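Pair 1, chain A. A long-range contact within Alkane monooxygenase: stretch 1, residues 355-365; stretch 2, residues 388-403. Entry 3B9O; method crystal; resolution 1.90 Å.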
# COMPACT_ATOMS: atom_id res chain seq x y z
N THR A 355 21.22 16.37 3.42
CA THR A 355 22.26 15.36 3.19
C THR A 355 21.78 14.01 3.69
O THR A 355 20.81 13.96 4.46
CB THR A 355 23.54 15.72 3.93
OG1 THR A 355 23.25 15.71 5.34
CG2 THR A 355 24.04 17.14 3.49
N PRO A 356 22.46 12.91 3.29
CA PRO A 356 22.07 11.59 3.80
C PRO A 356 22.12 11.44 5.31
O PRO A 356 21.31 10.70 5.85
CB PRO A 356 23.08 10.63 3.18
CG PRO A 356 23.66 11.38 1.99
CD PRO A 356 23.58 12.83 2.33
N LYS A 357 23.08 12.10 5.98
CA LYS A 357 23.13 12.04 7.43
C LYS A 357 21.83 12.58 8.01
O LYS A 357 21.22 11.92 8.87
CB LYS A 357 24.35 12.75 8.06
CG LYS A 357 24.43 12.44 9.61
CD LYS A 357 25.47 13.27 10.35
CE LYS A 357 25.35 13.00 11.87
NZ LYS A 357 24.10 13.68 12.39
N LYS A 358 21.42 13.75 7.53
CA LYS A 358 20.15 14.37 7.98
C LYS A 358 18.92 13.50 7.69
O LYS A 358 18.07 13.31 8.58
CB LYS A 358 19.93 15.76 7.37
CG LYS A 358 18.58 16.38 7.76
CD LYS A 358 18.50 17.85 7.46
CE LYS A 358 17.08 18.32 7.82
NZ LYS A 358 16.56 19.30 6.86
N VAL A 359 18.80 13.00 6.47
CA VAL A 359 17.61 12.16 6.13
C VAL A 359 17.52 10.97 7.07
O VAL A 359 16.45 10.62 7.61
CB VAL A 359 17.66 11.69 4.63
CG1 VAL A 359 16.52 10.69 4.28
CG2 VAL A 359 17.64 12.90 3.69
N ALA A 360 18.65 10.31 7.24
CA ALA A 360 18.74 9.16 8.10
C ALA A 360 18.40 9.50 9.56
O ALA A 360 17.67 8.73 10.25
CB ALA A 360 20.15 8.55 7.99
N ASP A 361 18.97 10.61 10.04
CA ASP A 361 18.61 11.15 11.38
C ASP A 361 17.09 11.31 11.58
O ASP A 361 16.52 10.86 12.60
CB ASP A 361 19.32 12.49 11.68
CG ASP A 361 20.82 12.33 11.90
OD1 ASP A 361 21.27 11.21 12.18
OD2 ASP A 361 21.57 13.34 11.79
N GLU A 362 16.44 11.92 10.59
CA GLU A 362 15.00 12.18 10.67
C GLU A 362 14.19 10.92 10.56
O GLU A 362 13.21 10.74 11.28
CB GLU A 362 14.57 13.24 9.64
CG GLU A 362 15.28 14.56 9.95
CD GLU A 362 14.83 15.71 9.08
OE1 GLU A 362 14.86 16.85 9.59
OE2 GLU A 362 14.46 15.49 7.90
N MET A 363 14.62 10.00 9.69
CA MET A 363 14.00 8.67 9.63
C MET A 363 14.13 7.94 10.94
O MET A 363 13.15 7.39 11.46
CB MET A 363 14.60 7.87 8.49
CG MET A 363 14.27 8.50 7.08
SD MET A 363 15.04 7.50 5.76
CE MET A 363 14.17 5.96 5.91
N GLN A 364 15.34 7.94 11.47
CA GLN A 364 15.64 7.27 12.72
C GLN A 364 14.81 7.88 13.88
O GLN A 364 14.32 7.14 14.74
CB GLN A 364 17.16 7.29 12.97
CG GLN A 364 17.59 6.74 14.35
CD GLN A 364 19.08 6.77 14.55
OE1 GLN A 364 19.83 7.40 13.77
NE2 GLN A 364 19.54 6.12 15.60
N TYR A 365 14.59 9.21 13.86
CA TYR A 365 13.84 9.89 14.92
C TYR A 365 12.40 9.37 14.99
O TYR A 365 11.88 9.05 16.05
CB TYR A 365 13.85 11.40 14.68
CG TYR A 365 13.52 12.18 15.95
CD1 TYR A 365 12.32 12.89 16.06
CD2 TYR A 365 14.39 12.15 17.06
CE1 TYR A 365 12.04 13.62 17.23
CE2 TYR A 365 14.10 12.90 18.24
CZ TYR A 365 12.92 13.62 18.29
OH TYR A 365 12.58 14.33 19.40
N ASP A 388 18.40 8.51 -6.07
CA ASP A 388 19.11 9.30 -5.04
C ASP A 388 19.03 8.64 -3.67
O ASP A 388 20.02 8.63 -2.93
CB ASP A 388 18.48 10.68 -4.91
CG ASP A 388 18.77 11.57 -6.10
OD1 ASP A 388 19.58 11.16 -6.97
OD2 ASP A 388 18.12 12.65 -6.19
N PHE A 389 17.86 8.09 -3.32
CA PHE A 389 17.71 7.40 -2.04
C PHE A 389 18.68 6.21 -1.95
O PHE A 389 19.38 6.03 -0.96
CB PHE A 389 16.27 6.91 -1.83
CG PHE A 389 16.03 6.33 -0.44
CD1 PHE A 389 16.17 4.96 -0.21
CD2 PHE A 389 15.72 7.18 0.65
CE1 PHE A 389 15.97 4.41 1.08
CE2 PHE A 389 15.50 6.65 1.95
CZ PHE A 389 15.64 5.26 2.16
N ILE A 390 18.69 5.39 -3.00
CA ILE A 390 19.58 4.25 -3.08
C ILE A 390 21.07 4.63 -3.10
O ILE A 390 21.87 4.01 -2.40
CB ILE A 390 19.20 3.31 -4.26
CG1 ILE A 390 17.82 2.68 -3.96
CG2 ILE A 390 20.27 2.20 -4.45
CD1 ILE A 390 17.11 1.96 -5.13
N GLU A 391 21.44 5.63 -3.89
CA GLU A 391 22.87 5.99 -3.96
C GLU A 391 23.39 6.66 -2.69
O GLU A 391 24.53 6.44 -2.35
CB GLU A 391 23.17 6.85 -5.18
CG GLU A 391 22.84 6.16 -6.51
CD GLU A 391 23.13 7.03 -7.73
OE1 GLU A 391 23.15 6.46 -8.84
OE2 GLU A 391 23.32 8.27 -7.61
N LEU A 392 22.58 7.51 -2.07
CA LEU A 392 23.02 8.38 -0.94
C LEU A 392 22.49 7.98 0.46
O LEU A 392 23.25 7.92 1.42
CB LEU A 392 22.69 9.85 -1.24
CG LEU A 392 23.28 10.47 -2.52
CD1 LEU A 392 22.79 11.91 -2.72
CD2 LEU A 392 24.80 10.40 -2.48
N VAL A 393 21.21 7.68 0.58
CA VAL A 393 20.67 7.40 1.92
C VAL A 393 20.93 5.96 2.36
O VAL A 393 21.20 5.70 3.54
CB VAL A 393 19.18 7.73 2.04
CG1 VAL A 393 18.69 7.48 3.53
CG2 VAL A 393 18.94 9.18 1.61
N VAL A 394 20.77 5.01 1.43
CA VAL A 394 20.88 3.59 1.77
C VAL A 394 22.26 3.24 2.44
O VAL A 394 22.27 2.58 3.48
CB VAL A 394 20.53 2.66 0.56
CG1 VAL A 394 21.15 1.25 0.73
CG2 VAL A 394 18.96 2.60 0.37
N PRO A 395 23.39 3.68 1.86
CA PRO A 395 24.70 3.35 2.51
C PRO A 395 24.84 3.97 3.91
O PRO A 395 25.41 3.35 4.83
CB PRO A 395 25.76 3.93 1.53
CG PRO A 395 25.03 4.07 0.25
CD PRO A 395 23.59 4.39 0.58
N GLU A 396 24.28 5.17 4.08
CA GLU A 396 24.25 5.85 5.38
C GLU A 396 23.43 5.06 6.42
O GLU A 396 23.88 4.85 7.54
CB GLU A 396 23.67 7.26 5.21
CG GLU A 396 23.49 8.05 6.54
CD GLU A 396 24.82 8.53 7.13
OE1 GLU A 396 25.85 8.58 6.39
OE2 GLU A 396 24.80 8.85 8.34
N LEU A 397 22.24 4.65 6.04
CA LEU A 397 21.42 3.78 6.87
C LEU A 397 22.12 2.45 7.19
O LEU A 397 22.04 1.96 8.31
CB LEU A 397 20.09 3.47 6.15
CG LEU A 397 18.80 4.21 6.42
CD1 LEU A 397 18.87 5.41 7.35
CD2 LEU A 397 17.89 4.38 5.17
N GLN A 398 22.75 1.84 6.18
CA GLN A 398 23.44 0.54 6.34
C GLN A 398 24.63 0.60 7.32
O GLN A 398 24.75 -0.25 8.21
CB GLN A 398 23.92 0.01 4.98
CG GLN A 398 22.77 -0.48 4.09
CD GLN A 398 23.17 -0.83 2.65
OE1 GLN A 398 22.57 -1.74 2.04
NE2 GLN A 398 24.15 -0.13 2.11
N LYS A 399 25.46 1.63 7.18
CA LYS A 399 26.63 1.85 8.05
C LYS A 399 26.18 2.00 9.53
O LYS A 399 26.88 1.58 10.46
CB LYS A 399 27.42 3.06 7.54
CG LYS A 399 28.03 3.95 8.59
CD LYS A 399 27.64 5.42 8.39
CE LYS A 399 28.56 6.14 7.40
NZ LYS A 399 28.39 7.63 7.52
N ARG A 400 25.01 2.57 9.73
CA ARG A 400 24.48 2.79 11.07
C ARG A 400 23.70 1.63 11.69
O ARG A 400 23.19 1.76 12.81
CB ARG A 400 23.52 3.96 11.03
CG ARG A 400 24.13 5.27 10.81
CD ARG A 400 23.00 6.19 11.17
NE ARG A 400 23.16 7.45 10.55
CZ ARG A 400 22.39 8.50 10.77
NH1 ARG A 400 21.39 8.46 11.65
NH2 ARG A 400 22.66 9.57 10.10
N GLY A 401 23.59 0.52 10.96
CA GLY A 401 22.79 -0.62 11.42
C GLY A 401 21.29 -0.43 11.31
O GLY A 401 20.53 -1.14 11.96
N LEU A 402 20.85 0.52 10.47
CA LEU A 402 19.42 0.90 10.42
C LEU A 402 18.65 0.32 9.22
O LEU A 402 17.47 0.64 8.98
CB LEU A 402 19.31 2.43 10.38
CG LEU A 402 19.68 3.17 11.68
CD1 LEU A 402 19.86 4.63 11.31
CD2 LEU A 402 18.62 2.99 12.76
N TYR A 403 19.34 -0.48 8.41
CA TYR A 403 18.77 -0.93 7.14
C TYR A 403 19.59 -2.09 6.64
O TYR A 403 20.79 -2.07 6.75
CB TYR A 403 18.84 0.18 6.10
CG TYR A 403 18.18 -0.08 4.75
CD1 TYR A 403 16.78 -0.16 4.62
CD2 TYR A 403 18.96 -0.15 3.57
CE1 TYR A 403 16.17 -0.36 3.36
CE2 TYR A 403 18.37 -0.34 2.31
CZ TYR A 403 16.97 -0.40 2.21
OH TYR A 403 16.36 -0.57 0.97

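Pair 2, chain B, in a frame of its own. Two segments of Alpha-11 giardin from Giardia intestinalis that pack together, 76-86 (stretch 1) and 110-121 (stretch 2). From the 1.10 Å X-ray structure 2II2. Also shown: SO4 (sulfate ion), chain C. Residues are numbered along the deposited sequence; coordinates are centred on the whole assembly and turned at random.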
# COMPACT_ATOMS: atom_id res chain seq x y z
N ASN B 76 7.89 7.73 -6.12
CA ASN B 76 7.31 6.57 -5.46
C ASN B 76 8.28 5.89 -4.48
O ASN B 76 7.89 5.48 -3.38
CB ASN B 76 6.84 5.60 -6.53
CG ASN B 76 6.15 4.41 -5.95
OD1 ASN B 76 6.75 3.33 -5.82
ND2 ASN B 76 4.89 4.59 -5.59
N ILE B 77 9.56 5.77 -4.87
CA ILE B 77 10.49 5.07 -3.99
C ILE B 77 10.75 5.89 -2.72
O ILE B 77 10.82 5.34 -1.63
CB ILE B 77 11.79 4.66 -4.74
CG1 ILE B 77 11.50 3.62 -5.84
CG2 ILE B 77 12.83 4.16 -3.75
CD1 ILE B 77 10.86 2.30 -5.34
N SER B 78 10.89 7.21 -2.87
CA SER B 78 11.05 8.09 -1.72
C SER B 78 9.86 7.99 -0.77
O SER B 78 10.02 7.90 0.44
CB SER B 78 11.22 9.54 -2.19
OG SER B 78 11.17 10.44 -1.12
N ALA B 79 8.66 7.95 -1.35
CA ALA B 79 7.44 7.79 -0.57
C ALA B 79 7.50 6.49 0.23
O ALA B 79 7.17 6.46 1.42
CB ALA B 79 6.22 7.81 -1.48
N ARG B 80 7.90 5.40 -0.41
CA ARG B 80 8.01 4.11 0.27
C ARG B 80 9.00 4.17 1.42
O ARG B 80 8.72 3.63 2.51
CB ARG B 80 8.42 3.02 -0.71
CG ARG B 80 7.34 2.64 -1.72
CD ARG B 80 7.81 1.46 -2.53
NE ARG B 80 7.04 1.34 -3.77
CZ ARG B 80 6.26 0.31 -4.10
NH1 ARG B 80 6.11 -0.75 -3.31
NH2 ARG B 80 5.62 0.34 -5.25
N VAL B 81 10.17 4.79 1.20
CA VAL B 81 11.14 4.92 2.29
C VAL B 81 10.51 5.68 3.47
O VAL B 81 10.63 5.25 4.63
CB VAL B 81 12.41 5.65 1.79
CG1 VAL B 81 13.31 6.05 2.97
CG2 VAL B 81 13.17 4.78 0.80
N ASN B 82 9.83 6.78 3.17
CA ASN B 82 9.20 7.56 4.24
C ASN B 82 8.16 6.76 5.01
O ASN B 82 8.09 6.82 6.24
CB ASN B 82 8.65 8.89 3.71
CG ASN B 82 9.75 9.77 3.16
OD1 ASN B 82 10.92 9.58 3.49
ND2 ASN B 82 9.39 10.69 2.30
N VAL B 83 7.37 5.97 4.30
CA VAL B 83 6.34 5.15 4.93
C VAL B 83 6.99 4.12 5.86
O VAL B 83 6.51 3.91 6.98
CB VAL B 83 5.48 4.44 3.85
CG1 VAL B 83 4.63 3.33 4.47
CG2 VAL B 83 4.60 5.46 3.12
N ILE B 84 8.06 3.43 5.42
CA ILE B 84 8.73 2.44 6.30
C ILE B 84 9.27 3.11 7.55
O ILE B 84 9.08 2.61 8.66
CB ILE B 84 9.89 1.69 5.60
CG1 ILE B 84 9.35 0.84 4.45
CG2 ILE B 84 10.66 0.81 6.60
CD1 ILE B 84 8.42 -0.26 4.88
N LYS B 85 9.97 4.23 7.38
CA LYS B 85 10.51 4.91 8.56
C LYS B 85 9.42 5.29 9.57
O LYS B 85 9.58 5.06 10.77
CB LYS B 85 11.37 6.11 8.16
CG LYS B 85 12.75 5.73 7.60
CD LYS B 85 13.56 4.86 8.57
CE LYS B 85 14.14 5.68 9.72
NZ LYS B 85 15.16 4.91 10.50
N LYS B 86 8.31 5.85 9.09
CA LYS B 86 7.22 6.22 9.98
C LYS B 86 6.63 4.98 10.66
O LYS B 86 6.30 5.00 11.85
CB LYS B 86 6.13 6.97 9.22
CG LYS B 86 4.99 7.38 10.08
CD LYS B 86 3.85 8.00 9.30
CE LYS B 86 2.78 8.49 10.28
NZ LYS B 86 1.51 8.89 9.64
N LEU B 110 14.50 -3.92 -4.84
CA LEU B 110 15.90 -3.52 -4.92
C LEU B 110 16.08 -1.99 -4.82
O LEU B 110 16.93 -1.50 -4.07
CB LEU B 110 16.52 -4.05 -6.21
CG LEU B 110 17.97 -3.64 -6.44
CD1 LEU B 110 18.91 -4.19 -5.37
CD2 LEU B 110 18.38 -4.03 -7.83
N LYS B 111 15.26 -1.25 -5.55
CA LYS B 111 15.35 0.20 -5.50
C LYS B 111 15.01 0.73 -4.11
O LYS B 111 15.62 1.69 -3.65
CB LYS B 111 14.45 0.82 -6.56
CG LYS B 111 14.97 0.60 -7.97
CD LYS B 111 14.11 1.29 -8.99
CE LYS B 111 14.92 1.63 -10.23
NZ LYS B 111 15.60 0.43 -10.78
N LEU B 112 14.02 0.14 -3.45
CA LEU B 112 13.69 0.54 -2.08
C LEU B 112 14.89 0.28 -1.17
O LEU B 112 15.26 1.13 -0.39
CB LEU B 112 12.46 -0.21 -1.55
CG LEU B 112 12.16 -0.05 -0.06
CD1 LEU B 112 11.79 1.40 0.28
CD2 LEU B 112 11.05 -0.99 0.39
N ALA B 113 15.49 -0.91 -1.27
CA ALA B 113 16.64 -1.25 -0.42
C ALA B 113 17.76 -0.22 -0.60
O ALA B 113 18.34 0.25 0.38
CB ALA B 113 17.15 -2.65 -0.75
N GLN B 114 18.01 0.14 -1.84
CA GLN B 114 19.08 1.08 -2.15
C GLN B 114 18.78 2.46 -1.60
O GLN B 114 19.64 3.09 -0.98
CB GLN B 114 19.32 1.14 -3.65
CG GLN B 114 19.93 -0.14 -4.19
CD GLN B 114 19.94 -0.20 -5.71
OE1 GLN B 114 19.12 0.41 -6.40
NE2 GLN B 114 20.87 -0.98 -6.25
N ALA B 115 17.56 2.93 -1.81
CA ALA B 115 17.15 4.24 -1.34
C ALA B 115 17.11 4.31 0.17
O ALA B 115 17.44 5.35 0.76
CB ALA B 115 15.80 4.62 -1.90
N TYR B 116 16.66 3.22 0.79
CA TYR B 116 16.57 3.17 2.23
C TYR B 116 17.97 3.24 2.87
O TYR B 116 18.15 3.95 3.86
CB TYR B 116 15.82 1.91 2.67
CG TYR B 116 15.59 1.82 4.14
CD1 TYR B 116 14.40 2.27 4.72
CD2 TYR B 116 16.56 1.25 4.97
CE1 TYR B 116 14.19 2.17 6.09
CE2 TYR B 116 16.36 1.15 6.33
CZ TYR B 116 15.18 1.60 6.89
OH TYR B 116 14.95 1.48 8.24
N LYS B 117 18.91 2.49 2.30
CA LYS B 117 20.31 2.52 2.76
C LYS B 117 20.92 3.91 2.56
O LYS B 117 21.61 4.41 3.44
CB LYS B 117 21.13 1.45 2.01
CG LYS B 117 22.64 1.42 2.30
CD LYS B 117 22.98 1.30 3.76
CE LYS B 117 24.48 1.02 3.95
NZ LYS B 117 24.84 -0.42 3.82
N GLU B 118 20.67 4.53 1.41
CA GLU B 118 21.20 5.87 1.14
C GLU B 118 20.62 6.88 2.13
O GLU B 118 21.34 7.76 2.61
CB GLU B 118 20.93 6.28 -0.31
CG GLU B 118 21.41 7.69 -0.70
CD GLU B 118 22.93 7.84 -0.67
OE1 GLU B 118 23.65 6.85 -0.94
OE2 GLU B 118 23.40 8.97 -0.40
N LYS B 119 19.34 6.74 2.46
CA LYS B 119 18.68 7.72 3.32
C LYS B 119 19.05 7.57 4.79
O LYS B 119 19.31 8.55 5.50
CB LYS B 119 17.15 7.65 3.15
CG LYS B 119 16.39 8.55 4.12
CD LYS B 119 15.21 9.23 3.45
CE LYS B 119 14.60 10.32 4.34
NZ LYS B 119 15.59 11.37 4.76
N THR B 120 19.04 6.33 5.26
CA THR B 120 19.15 6.03 6.69
C THR B 120 20.55 5.62 7.11
O THR B 120 20.86 5.65 8.30
CB THR B 120 18.19 4.89 7.13
OG1 THR B 120 18.69 3.63 6.65
CG2 THR B 120 16.78 5.13 6.63
N GLY B 121 21.37 5.21 6.14
CA GLY B 121 22.69 4.63 6.43
C GLY B 121 22.66 3.19 6.90
O GLY B 121 23.71 2.59 7.15
S SO4 C . 8.53 8.37 -10.02
O1 SO4 C . 8.29 7.47 -11.14
O2 SO4 C . 8.50 9.75 -10.51
O3 SO4 C . 7.55 8.17 -8.95
O4 SO4 C . 9.88 8.11 -9.48

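Pair 1 and pair 2 share one arrangement: two helices that cross at a steep angle. The helix axes approach to 8.8 Å in pair 1 and 9.3 Å in pair 2, with signed crossing angles of -62° and -64°. The central backbones superpose with an RMSD of 0.4 Å. The buried areas are also close, 566 and 545 Å².

Pro A356 matches Ile B77. Both point toward the second helix, and their side-chain centres nearly coincide. Pro A356 CB lies 3.2 Å from Leu A392 O, and Pro A356 CG is 3.7 Å from Leu A392 CB. Ile B77 CG2 lies 3.7 Å from Lys B111 O, at the matched position, and 3.5 Å from Ala B115 CB. Leu A392 matches Lys B111; both point toward the first helix, but the end of Lys B111 leads away.

Ala A360 matches Val B81. Ala A360 CB sits 3.5 Å from Leu A397 CD1 and lies over one face of the Arg A400 guanidinium. Val B81 is a knob in a hole formed by Leu B112, Ala B115, Tyr B116 and Lys B119. Val B81 CG2 is 3.7 Å from Leu B112 CD1 and Val B81 CG1 is 3.7 Å from Lys B119 CD.

Glu A396 matches Ala B115. Both point toward the first helix. Glu A396 OE2 accepts from Arg A400 NH2 at 2.9 Å in a salt bridge. Ala B115 is purely apolar and packs against Ile B77 and Val B81.

Met A363 matches Ile B84, and Leu A397 matches Tyr B116. Met A363 CE is 4.1 Å from Leu A397 CD2. Met A363 SD also meets the edge of the Phe A389 ring, 3.9 Å from Phe A389 CE2. In pair 2, Ile B84 CG2 packs 3.8 Å from Tyr B116 CE1.

Val A359 matches Arg B80, and Val A393 matches Leu B112. Val A359 CG1 is 3.9 Å from Val A393 CG2. Arg B80 uses its aliphatic base, with Arg B80 CB 3.9 Å from Leu B112 CD1.

Arg A400 matches Lys B119. Arg A400 NH1 forms a salt bridge with Asp A361 OD1 at 2.8 Å. Arg A400 NH1 also gives a weak hydrogen bond to Gln A364 OE1 at 2.8 Å. Asn B82 matches Asp A361, but Asn B82 OD1 only comes within 3.8 Å of Lys B119 CE. Lys B85 matches Gln A364 and lays Lys B85 CD 3.8 Å from Thr B120 CG2.

Pair 1 thus adds a polar network to its apolar contacts. Pair 2 has no hydrogen bonds between its stretches and relies on close side-chain packing.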